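Local coordinates for protein phenol hydroxylase component phL (Pseudomonas stutzeri, PDB 3U52) that probably serves as the beta-type subunit of a multicomponent bacterial phenol hydroxylase, pairing with other chains in the assembly that hydroxylates phenol, at residues His15-Phe24 with Pro28-Ile39; Phe99-Arg110 with Ala243-Glu251. All blocks are in the same frame, centred on the assembly; numbering follows the deposited sequence.

Interaction 1. Residues His15-Phe24 with Pro28-Ile39; sequences HTYGHIARRF and PATRYQEASYDI
E34 OE2 takes two hydrogen bonds: its anti lone pair receives the hydroxyl of T16, OG1 to OE2 2.6 Å, and a water donates to it as well. That water also donates to H15 O and accepts from A29 N, so it ties the backbones of H15 and A29 to the carboxylate; E34 OE1 meets a polar side chain of another protein's chain. At the far end R23 grips D38 side-on. NE meets OD2 at 3.0 Å in the guanidinium plane, nearly straight at 171°, and NH2 meets OD1, also at 3.0 Å; the bend at chi3 (-72°) brings the guanidinium beside D38, its plane 28° from that of the carboxylate. D69 holds NH1, K42 shares OD1, and a second water bridges H19 O to D38 OD2. With an alanine at R23, D38 and D69 would probably lose their shared cation and the Y37 ring the cover of R23 CD, which lies 3.4 Å from Y37 CD2. Two short helices, 18-24 and 31-36, joined by a short connection, cross steeply here, their segment axes 9.9 Å apart at closest approach. Between them I20 pushes CG2 onto A29 CB (3.5 Å) and CD1 toward Q33 O. F24 puts its edge to the face of Y37, a T-shaped pair with CZ above the centre of the tyrosine ring. One face of F24 carries Q33 NE2, 3.3 Å from CD2; the capping box with T30 holds OE1 of that amide and fixes its rotation. P28 CD lies over a face of H15 in a CH-pi contact.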
loop_
_atom_site.group_PDB
_atom_site.type_symbol
_atom_site.label_atom_id
_atom_site.label_comp_id
_atom_site.label_asym_id
_atom_site.label_seq_id
_atom_site.Cartn_x
_atom_site.Cartn_y
_atom_site.Cartn_z
ATOM N N HIS D 15 -13.711 11.849 -16.877
ATOM C CA HIS D 15 -12.861 12.108 -15.722
ATOM C C HIS D 15 -13.384 11.723 -14.344
ATOM O O HIS D 15 -12.594 11.559 -13.417
ATOM C CB HIS D 15 -12.574 13.592 -15.665
ATOM C CG HIS D 15 -11.577 14.034 -16.676
ATOM N ND1 HIS D 15 -11.848 15.006 -17.613
ATOM C CD2 HIS D 15 -10.312 13.616 -16.916
ATOM C CE1 HIS D 15 -10.789 15.178 -18.383
ATOM N NE2 HIS D 15 -9.843 14.347 -17.979
ATOM N N THR D 16 -14.710 11.715 -14.177
ATOM C CA THR D 16 -15.301 11.386 -12.880
ATOM C C THR D 16 -16.748 10.916 -13.129
ATOM O O THR D 16 -17.133 10.708 -14.309
ATOM C CB THR D 16 -15.227 12.568 -11.874
ATOM O OG1 THR D 16 -15.713 12.132 -10.593
ATOM C CG2 THR D 16 -16.077 13.742 -12.376
ATOM N N TYR D 17 -17.500 10.684 -12.045
ATOM C CA TYR D 17 -18.910 10.264 -12.140
ATOM C C TYR D 17 -19.825 11.409 -12.578
ATOM O O TYR D 17 -19.537 12.579 -12.348
ATOM C CB TYR D 17 -19.385 9.691 -10.801
ATOM C CG TYR D 17 -18.637 8.485 -10.330
ATOM C CD1 TYR D 17 -17.741 8.579 -9.253
ATOM C CD2 TYR D 17 -18.799 7.256 -10.945
ATOM C CE1 TYR D 17 -17.035 7.475 -8.798
ATOM C CE2 TYR D 17 -18.091 6.106 -10.483
ATOM C CZ TYR D 17 -17.214 6.252 -9.405
ATOM O OH TYR D 17 -16.536 5.170 -8.934
ATOM N N GLY D 18 -20.955 11.082 -13.213
ATOM C CA GLY D 18 -21.868 12.131 -13.694
ATOM C C GLY D 18 -22.352 13.093 -12.614
ATOM O O GLY D 18 -22.407 14.313 -12.821
ATOM N N HIS D 19 -22.738 12.546 -11.461
ATOM C CA HIS D 19 -23.212 13.373 -10.365
ATOM C C HIS D 19 -22.133 14.330 -9.829
ATOM O O HIS D 19 -22.437 15.485 -9.474
ATOM C CB HIS D 19 -23.864 12.525 -9.253
ATOM C CG HIS D 19 -22.980 11.466 -8.702
ATOM N ND1 HIS D 19 -22.875 10.206 -9.255
ATOM C CD2 HIS D 19 -22.163 11.476 -7.625
ATOM C CE1 HIS D 19 -22.028 9.487 -8.538
ATOM N NE2 HIS D 19 -21.578 10.240 -7.545
ATOM N N ILE D 20 -20.884 13.870 -9.839
ATOM C CA ILE D 20 -19.725 14.729 -9.503
ATOM C C ILE D 20 -19.519 15.807 -10.602
ATOM O O ILE D 20 -19.317 16.955 -10.299
ATOM C CB ILE D 20 -18.414 13.897 -9.177
ATOM C CG1 ILE D 20 -18.649 12.870 -8.061
ATOM C CG2 ILE D 20 -17.183 14.812 -8.831
ATOM C CD1 ILE D 20 -19.149 13.493 -6.720
ATOM N N ALA D 21 -19.618 15.432 -11.862
ATOM C CA ALA D 21 -19.334 16.355 -12.947
ATOM C C ALA D 21 -20.404 17.426 -13.049
ATOM O O ALA D 21 -20.094 18.580 -13.381
ATOM C CB ALA D 21 -19.241 15.595 -14.245
ATOM N N ARG D 22 -21.660 17.049 -12.772
ATOM C CA ARG D 22 -22.751 18.034 -12.643
ATOM C C ARG D 22 -22.488 19.104 -11.606
ATOM O O ARG D 22 -22.764 20.275 -11.835
ATOM C CB ARG D 22 -24.075 17.349 -12.316
ATOM C CG ARG D 22 -24.908 17.109 -13.474
ATOM C CD ARG D 22 -26.051 16.203 -13.073
ATOM N NE ARG D 22 -25.851 14.966 -13.765
ATOM C CZ ARG D 22 -25.926 13.741 -13.279
ATOM N NH1 ARG D 22 -26.252 13.432 -12.023
ATOM N NH2 ARG D 22 -25.683 12.805 -14.142
ATOM N N ARG D 23 -21.972 18.701 -10.462
ATOM C CA ARG D 23 -21.743 19.602 -9.340
ATOM C C ARG D 23 -20.421 20.388 -9.470
ATOM O O ARG D 23 -20.372 21.577 -9.132
ATOM C CB ARG D 23 -21.733 18.775 -8.051
ATOM C CG ARG D 23 -21.741 19.590 -6.793
ATOM C CD ARG D 23 -22.011 18.718 -5.572
ATOM N NE ARG D 23 -23.385 18.209 -5.431
ATOM C CZ ARG D 23 -24.412 18.891 -4.925
ATOM N NH1 ARG D 23 -24.283 20.150 -4.540
ATOM N NH2 ARG D 23 -25.588 18.295 -4.798
ATOM N N PHE D 24 -19.352 19.753 -9.950
ATOM C CA PHE D 24 -18.059 20.436 -9.972
ATOM C C PHE D 24 -17.357 20.601 -11.308
ATOM O O PHE D 24 -16.259 21.145 -11.322
ATOM C CB PHE D 24 -17.076 19.747 -9.035
ATOM C CG PHE D 24 -17.593 19.567 -7.638
ATOM C CD1 PHE D 24 -18.172 18.354 -7.252
ATOM C CD2 PHE D 24 -17.448 20.586 -6.689
ATOM C CE1 PHE D 24 -18.621 18.174 -5.960
ATOM C CE2 PHE D 24 -17.894 20.408 -5.378
ATOM C CZ PHE D 24 -18.488 19.214 -5.022
ATOM N N PRO D 28 -11.076 15.754 -13.087
ATOM C CA PRO D 28 -10.762 14.808 -11.993
ATOM C C PRO D 28 -11.150 15.357 -10.637
ATOM O O PRO D 28 -10.973 16.556 -10.368
ATOM C CB PRO D 28 -9.250 14.672 -12.082
ATOM C CG PRO D 28 -8.954 14.982 -13.552
ATOM C CD PRO D 28 -9.888 16.024 -13.932
ATOM N N ALA D 29 -11.720 14.501 -9.803
ATOM C CA ALA D 29 -12.346 14.943 -8.556
ATOM C C ALA D 29 -11.489 14.514 -7.366
ATOM O O ALA D 29 -10.710 13.568 -7.479
ATOM C CB ALA D 29 -13.743 14.303 -8.428
ATOM N N THR D 30 -11.680 15.139 -6.203
ATOM C CA THR D 30 -10.930 14.686 -5.026
ATOM C C THR D 30 -11.542 13.399 -4.469
ATOM O O THR D 30 -12.687 13.054 -4.789
ATOM C CB THR D 30 -10.897 15.744 -3.950
ATOM O OG1 THR D 30 -12.223 15.955 -3.481
ATOM C CG2 THR D 30 -10.370 17.078 -4.515
ATOM N N ARG D 31 -10.778 12.691 -3.642
ATOM C CA ARG D 31 -11.314 11.547 -2.897
ATOM C C ARG D 31 -12.519 11.990 -2.049
ATOM O O ARG D 31 -13.549 11.297 -2.018
ATOM C CB ARG D 31 -10.231 10.878 -2.040
ATOM C CG ARG D 31 -9.114 10.125 -2.845
ATOM C CD ARG D 31 -9.199 8.584 -2.894
ATOM N NE ARG D 31 -8.189 7.973 -3.800
ATOM C CZ ARG D 31 -8.460 7.202 -4.879
ATOM N NH1 ARG D 31 -9.701 6.915 -5.233
ATOM N NH2 ARG D 31 -7.477 6.712 -5.634
ATOM N N TYR D 32 -12.400 13.137 -1.375
ATOM C CA TYR D 32 -13.513 13.681 -0.581
ATOM C C TYR D 32 -14.740 13.893 -1.431
ATOM O O TYR D 32 -15.819 13.501 -1.012
ATOM C CB TYR D 32 -13.119 14.984 0.142
ATOM C CG TYR D 32 -14.263 15.557 0.952
ATOM C CD1 TYR D 32 -14.677 14.958 2.149
ATOM C CD2 TYR D 32 -14.976 16.652 0.499
ATOM C CE1 TYR D 32 -15.760 15.497 2.883
ATOM C CE2 TYR D 32 -16.044 17.176 1.225
ATOM C CZ TYR D 32 -16.425 16.595 2.408
ATOM O OH TYR D 32 -17.499 17.134 3.091
ATOM N N GLN D 33 -14.587 14.498 -2.620
ATOM C CA GLN D 33 -15.738 14.751 -3.498
ATOM C C GLN D 33 -16.427 13.461 -3.932
ATOM O O GLN D 33 -17.641 13.367 -3.735
ATOM C CB GLN D 33 -15.416 15.598 -4.720
ATOM C CG GLN D 33 -15.048 17.063 -4.344
ATOM C CD GLN D 33 -14.444 17.845 -5.496
ATOM O OE1 GLN D 33 -13.700 17.308 -6.291
ATOM N NE2 GLN D 33 -14.725 19.138 -5.552
ATOM N N GLU D 34 -15.691 12.491 -4.478
ATOM C CA GLU D 34 -16.291 11.226 -4.920
ATOM C C GLU D 34 -16.981 10.437 -3.789
ATOM O O GLU D 34 -17.897 9.635 -4.038
ATOM C CB GLU D 34 -15.274 10.340 -5.689
ATOM C CG GLU D 34 -14.848 11.056 -6.959
ATOM C CD GLU D 34 -14.069 10.223 -7.987
ATOM O OE1 GLU D 34 -13.374 9.265 -7.622
ATOM O OE2 GLU D 34 -14.124 10.590 -9.197
ATOM N N ALA D 35 -16.532 10.671 -2.570
ATOM C CA ALA D 35 -17.000 9.895 -1.448
ATOM C C ALA D 35 -18.199 10.500 -0.777
ATOM O O ALA D 35 -18.859 9.801 -0.023
ATOM C CB ALA D 35 -15.876 9.710 -0.405
ATOM N N SER D 36 -18.461 11.782 -1.035
ATOM C CA SER D 36 -19.289 12.559 -0.152
ATOM C C SER D 36 -20.530 13.250 -0.749
ATOM O O SER D 36 -21.335 13.803 0.011
ATOM C CB SER D 36 -18.426 13.575 0.589
ATOM O OG SER D 36 -17.387 12.913 1.291
ATOM N N TYR D 37 -20.657 13.260 -2.082
ATOM C CA TYR D 37 -21.669 14.069 -2.747
ATOM C C TYR D 37 -22.597 13.204 -3.558
ATOM O O TYR D 37 -22.133 12.467 -4.411
ATOM C CB TYR D 37 -21.018 15.113 -3.684
ATOM C CG TYR D 37 -20.348 16.248 -2.933
ATOM C CD1 TYR D 37 -18.995 16.150 -2.559
ATOM C CD2 TYR D 37 -21.066 17.391 -2.569
ATOM C CE1 TYR D 37 -18.383 17.159 -1.858
ATOM C CE2 TYR D 37 -20.454 18.424 -1.866
ATOM C CZ TYR D 37 -19.126 18.295 -1.524
ATOM O OH TYR D 37 -18.515 19.284 -0.842
ATOM N N ASP D 38 -23.915 13.304 -3.293
ATOM C CA ASP D 38 -24.977 12.686 -4.154
ATOM C C ASP D 38 -24.907 11.169 -4.255
ATOM O O ASP D 38 -25.307 10.596 -5.223
ATOM C CB ASP D 38 -24.929 13.270 -5.562
ATOM C CG ASP D 38 -25.009 14.766 -5.549
ATOM O OD1 ASP D 38 -25.908 15.277 -4.849
ATOM O OD2 ASP D 38 -24.161 15.435 -6.181
ATOM N N ILE D 39 -24.402 10.526 -3.223
ATOM C CA ILE D 39 -24.199 9.114 -3.252
ATOM C C ILE D 39 -25.413 8.402 -2.586
ATOM O O ILE D 39 -25.663 7.217 -2.810
ATOM C CB ILE D 39 -22.854 8.921 -2.563
ATOM C CG1 ILE D 39 -21.900 8.165 -3.453
ATOM C CG2 ILE D 39 -22.932 8.559 -1.136
ATOM C CD1 ILE D 39 -21.085 9.128 -4.203
HETATM O O HOH W 1 -12.066 11.700 -10.590
HETATM O O HOH W 2 -24.986 16.222 -8.589
#

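Interaction 2. Residues Phe99-Arg110 with Ala243-Glu251; sequences FGFCEKRNLLTR and AEDVSMLTE
L249 lays CD2 over the centre of the F99 ring in a CH-pi contact, 3.8 Å from F99 CD1, and touches C102 SG with it at 3.6 Å. The contact is mostly apolar: the other methyl, CD1, meets L108 CD1 tip to tip at 4.0 Å, while L108 CD2 crosses onto V246 CG1 at 3.7 Å. Sulfur contacts come next. M248 has its CG between the backbone N and the carbonyl carbon (chi1 66°) and bends again at the thioether, which brings SD against C102 SG at 3.4 Å and obliquely beside the F101 ring, a Met-aromatic contact at 3.8 Å to CD2; its CE reaches on to L107. These groups join the end of helix 81-105, closed by a Schellman motif with N106 at positive phi, to the short, weakly bonded helix of about 246-249 that follows a type I turn, within the helical bundle characteristic of this hydroxylase family. Helix 147-175 packs on the same side chains, M173 lying against F99, C102 and L108. The polar contacts are confined to D245. Its OD2 takes a bond from a water, 2.7 Å, that also donates to L107 O, and R110 NH2, 3.9 Å from D245 OD2, forms only a long ion pair, the oxygen lying well out of the guanidinium plane. R105 meets D235 of the second subunit, another copy of this protein, and E244 meets its R110.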
loop_
_atom_site.group_PDB
_atom_site.type_symbol
_atom_site.label_atom_id
_atom_site.label_comp_id
_atom_site.label_asym_id
_atom_site.label_seq_id
_atom_site.Cartn_x
_atom_site.Cartn_y
_atom_site.Cartn_z
ATOM N N PHE D 99 -1.406 7.528 28.598
ATOM C CA PHE D 99 -2.050 6.593 29.547
ATOM C C PHE D 99 -1.098 5.553 30.137
ATOM O O PHE D 99 -1.123 5.302 31.339
ATOM C CB PHE D 99 -3.330 5.930 28.926
ATOM C CG PHE D 99 -4.558 6.753 29.108
ATOM C CD1 PHE D 99 -4.822 7.825 28.270
ATOM C CD2 PHE D 99 -5.407 6.506 30.190
ATOM C CE1 PHE D 99 -5.936 8.637 28.468
ATOM C CE2 PHE D 99 -6.519 7.322 30.413
ATOM C CZ PHE D 99 -6.789 8.383 29.560
ATOM N N GLY D 100 -0.272 4.937 29.301
ATOM C CA GLY D 100 0.710 3.953 29.784
ATOM C C GLY D 100 1.723 4.568 30.749
ATOM O O GLY D 100 2.057 3.963 31.741
ATOM N N PHE D 101 2.195 5.766 30.435
ATOM C CA PHE D 101 3.119 6.549 31.264
ATOM C C PHE D 101 2.519 6.893 32.650
ATOM O O PHE D 101 3.180 6.752 33.654
ATOM C CB PHE D 101 3.440 7.804 30.472
ATOM C CG PHE D 101 4.438 8.718 31.097
ATOM C CD1 PHE D 101 5.812 8.547 30.857
ATOM C CD2 PHE D 101 4.020 9.811 31.842
ATOM C CE1 PHE D 101 6.739 9.446 31.388
ATOM C CE2 PHE D 101 4.937 10.699 32.386
ATOM C CZ PHE D 101 6.289 10.530 32.149
ATOM N N CYS D 102 1.261 7.337 32.700
ATOM C CA CYS D 102 0.621 7.676 33.975
ATOM C C CYS D 102 0.373 6.410 34.801
ATOM O O CYS D 102 0.568 6.409 36.009
ATOM C CB CYS D 102 -0.671 8.460 33.753
ATOM S SG CYS D 102 -0.408 10.100 33.001
ATOM N N GLU D 103 -0.027 5.337 34.124
ATOM C CA GLU D 103 -0.265 4.054 34.738
ATOM C C GLU D 103 1.045 3.452 35.295
ATOM O O GLU D 103 1.076 3.079 36.462
ATOM C CB GLU D 103 -0.986 3.108 33.753
ATOM C CG GLU D 103 -0.985 1.611 34.087
ATOM C CD GLU D 103 -1.964 1.233 35.180
ATOM O OE1 GLU D 103 -2.894 0.430 34.913
ATOM O OE2 GLU D 103 -1.804 1.735 36.318
ATOM N N LYS D 104 2.108 3.401 34.483
ATOM C CA LYS D 104 3.417 2.865 34.925
ATOM C C LYS D 104 4.063 3.670 36.057
ATOM O O LYS D 104 4.787 3.099 36.867
ATOM C CB LYS D 104 4.427 2.738 33.756
ATOM C CG LYS D 104 4.095 1.624 32.788
ATOM C CD LYS D 104 5.093 1.501 31.609
ATOM C CE LYS D 104 4.519 0.563 30.499
ATOM N NZ LYS D 104 5.544 -0.423 29.965
ATOM N N ARG D 105 3.814 4.977 36.098
ATOM C CA ARG D 105 4.409 5.863 37.087
ATOM C C ARG D 105 3.502 6.204 38.283
ATOM O O ARG D 105 3.893 6.983 39.167
ATOM C CB ARG D 105 4.860 7.139 36.399
ATOM C CG ARG D 105 6.064 6.880 35.562
ATOM C CD ARG D 105 6.524 8.091 34.842
ATOM N NE ARG D 105 7.836 7.768 34.333
ATOM C CZ ARG D 105 8.972 8.318 34.743
ATOM N NH1 ARG D 105 9.005 9.293 35.646
ATOM N NH2 ARG D 105 10.076 7.892 34.199
ATOM N N ASN D 106 2.298 5.631 38.298
ATOM C CA ASN D 106 1.342 5.835 39.364
ATOM C C ASN D 106 1.040 7.283 39.613
ATOM O O ASN D 106 0.887 7.710 40.755
ATOM C CB ASN D 106 1.820 5.169 40.653
ATOM C CG ASN D 106 2.084 3.710 40.463
ATOM O OD1 ASN D 106 1.231 2.950 39.997
ATOM N ND2 ASN D 106 3.265 3.299 40.831
ATOM N N LEU D 107 0.921 8.038 38.531
ATOM C CA LEU D 107 0.676 9.460 38.640
ATOM C C LEU D 107 -0.705 9.779 39.245
ATOM O O LEU D 107 -0.860 10.793 39.913
ATOM C CB LEU D 107 0.900 10.146 37.282
ATOM C CG LEU D 107 2.334 9.982 36.730
ATOM C CD1 LEU D 107 2.548 10.800 35.455
ATOM C CD2 LEU D 107 3.366 10.415 37.787
ATOM N N LEU D 108 -1.682 8.899 39.028
ATOM C CA LEU D 108 -3.038 9.082 39.556
ATOM C C LEU D 108 -3.258 8.368 40.870
ATOM O O LEU D 108 -3.922 8.910 41.748
ATOM C CB LEU D 108 -4.093 8.613 38.565
ATOM C CG LEU D 108 -4.224 9.415 37.268
ATOM C CD1 LEU D 108 -5.573 9.091 36.618
ATOM C CD2 LEU D 108 -4.083 10.914 37.485
ATOM N N THR D 109 -2.709 7.165 41.008
ATOM C CA THR D 109 -2.886 6.387 42.231
ATOM C C THR D 109 -2.067 6.960 43.403
ATOM O O THR D 109 -2.444 6.779 44.557
ATOM C CB THR D 109 -2.562 4.898 42.048
ATOM O OG1 THR D 109 -1.235 4.787 41.533
ATOM C CG2 THR D 109 -3.516 4.232 41.089
ATOM N N ARG D 110 -0.980 7.672 43.117
ATOM C CA ARG D 110 -0.225 8.358 44.178
ATOM C C ARG D 110 -0.880 9.642 44.727
ATOM O O ARG D 110 -0.380 10.220 45.713
ATOM C CB ARG D 110 1.194 8.682 43.730
ATOM C CG ARG D 110 1.337 10.070 43.151
ATOM C CD ARG D 110 2.760 10.211 42.657
ATOM N NE ARG D 110 3.044 11.505 42.047
ATOM C CZ ARG D 110 4.114 11.732 41.287
ATOM N NH1 ARG D 110 4.978 10.744 41.040
ATOM N NH2 ARG D 110 4.309 12.927 40.763
ATOM N N ALA D 243 -3.522 18.188 40.950
ATOM C CA ALA D 243 -3.956 17.170 39.982
ATOM C C ALA D 243 -3.445 17.440 38.561
ATOM O O ALA D 243 -3.999 16.927 37.584
ATOM C CB ALA D 243 -5.465 17.062 40.000
ATOM N N GLU D 244 -2.401 18.257 38.465
ATOM C CA GLU D 244 -1.825 18.737 37.207
ATOM C C GLU D 244 -1.574 17.603 36.177
ATOM O O GLU D 244 -1.766 17.803 34.990
ATOM C CB GLU D 244 -0.533 19.547 37.512
ATOM C CG GLU D 244 0.123 20.282 36.310
ATOM C CD GLU D 244 1.675 20.574 36.481
ATOM O OE1 GLU D 244 2.107 21.031 37.582
ATOM O OE2 GLU D 244 2.455 20.351 35.491
ATOM N N ASP D 245 -1.166 16.415 36.640
ATOM C CA ASP D 245 -0.851 15.303 35.723
ATOM C C ASP D 245 -2.027 14.797 34.851
ATOM O O ASP D 245 -1.807 14.262 33.790
ATOM C CB ASP D 245 -0.150 14.155 36.464
ATOM C CG ASP D 245 1.253 14.573 37.014
ATOM O OD1 ASP D 245 1.750 15.654 36.647
ATOM O OD2 ASP D 245 1.859 13.815 37.808
ATOM N N VAL D 246 -3.268 15.004 35.263
ATOM C CA VAL D 246 -4.403 14.643 34.388
ATOM C C VAL D 246 -4.455 15.441 33.082
ATOM O O VAL D 246 -5.123 15.025 32.171
ATOM C CB VAL D 246 -5.806 14.736 35.084
ATOM C CG1 VAL D 246 -5.779 14.040 36.427
ATOM C CG2 VAL D 246 -6.220 16.165 35.219
ATOM N N SER D 247 -3.755 16.569 32.992
ATOM C CA SER D 247 -3.654 17.345 31.747
ATOM C C SER D 247 -3.124 16.549 30.553
ATOM O O SER D 247 -3.482 16.807 29.417
ATOM C CB SER D 247 -2.714 18.527 31.915
ATOM O OG SER D 247 -3.320 19.592 32.589
ATOM N N MET D 248 -2.210 15.631 30.808
ATOM C CA MET D 248 -1.652 14.884 29.714
ATOM C C MET D 248 -2.670 13.867 29.244
ATOM O O MET D 248 -2.638 13.446 28.076
ATOM C CB MET D 248 -0.299 14.245 30.087
ATOM C CG MET D 248 -0.335 13.165 31.166
ATOM S SD MET D 248 1.375 12.533 31.516
ATOM C CE MET D 248 2.056 13.799 32.569
ATOM N N LEU D 249 -3.597 13.497 30.127
ATOM C CA LEU D 249 -4.680 12.564 29.745
ATOM C C LEU D 249 -5.827 13.207 28.977
ATOM O O LEU D 249 -6.578 12.533 28.302
ATOM C CB LEU D 249 -5.172 11.788 30.966
ATOM C CG LEU D 249 -4.053 11.105 31.766
ATOM C CD1 LEU D 249 -4.647 10.387 32.979
ATOM C CD2 LEU D 249 -3.287 10.096 30.868
ATOM N N THR D 250 -5.947 14.523 29.038
ATOM C CA THR D 250 -7.071 15.200 28.405
ATOM C C THR D 250 -6.604 16.001 27.208
ATOM O O THR D 250 -7.340 16.844 26.688
ATOM C CB THR D 250 -7.776 16.126 29.429
ATOM O OG1 THR D 250 -6.792 16.990 29.986
ATOM C CG2 THR D 250 -8.406 15.285 30.592
ATOM N N GLU D 251 -5.369 15.767 26.754
ATOM C CA GLU D 251 -4.887 16.548 25.627
ATOM C C GLU D 251 -5.645 16.096 24.369
ATOM O O GLU D 251 -5.900 16.877 23.481
ATOM C CB GLU D 251 -3.346 16.416 25.459
ATOM C CG GLU D 251 -2.692 17.386 24.408
ATOM C CD GLU D 251 -2.708 18.900 24.758
ATOM O OE1 GLU D 251 -2.969 19.309 25.918
ATOM O OE2 GLU D 251 -2.428 19.699 23.844
HETATM O O HOH W 3 0.525 13.041 40.012
#

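How the interactions relate
The two contacts are far apart, with centres about 46 Å and nearest atoms about 23 Å from each other, and share no segment, although both border helix 147-175, one near its start and the other near its end. Helices 31-36 and 81-105 follow one another in the chain. Interaction 1 is local, a partly buried pair of short helices at the N-terminal end of the chain, reaching another protein's chain. It mixes polar and charged bonds with a small apolar and aromatic core. Interaction 2 is buried and long-range, joining residues more than 130 positions apart. Methyls, rings and sulfurs dominate, with charge pushed to one margin, close to the second copy of the protein.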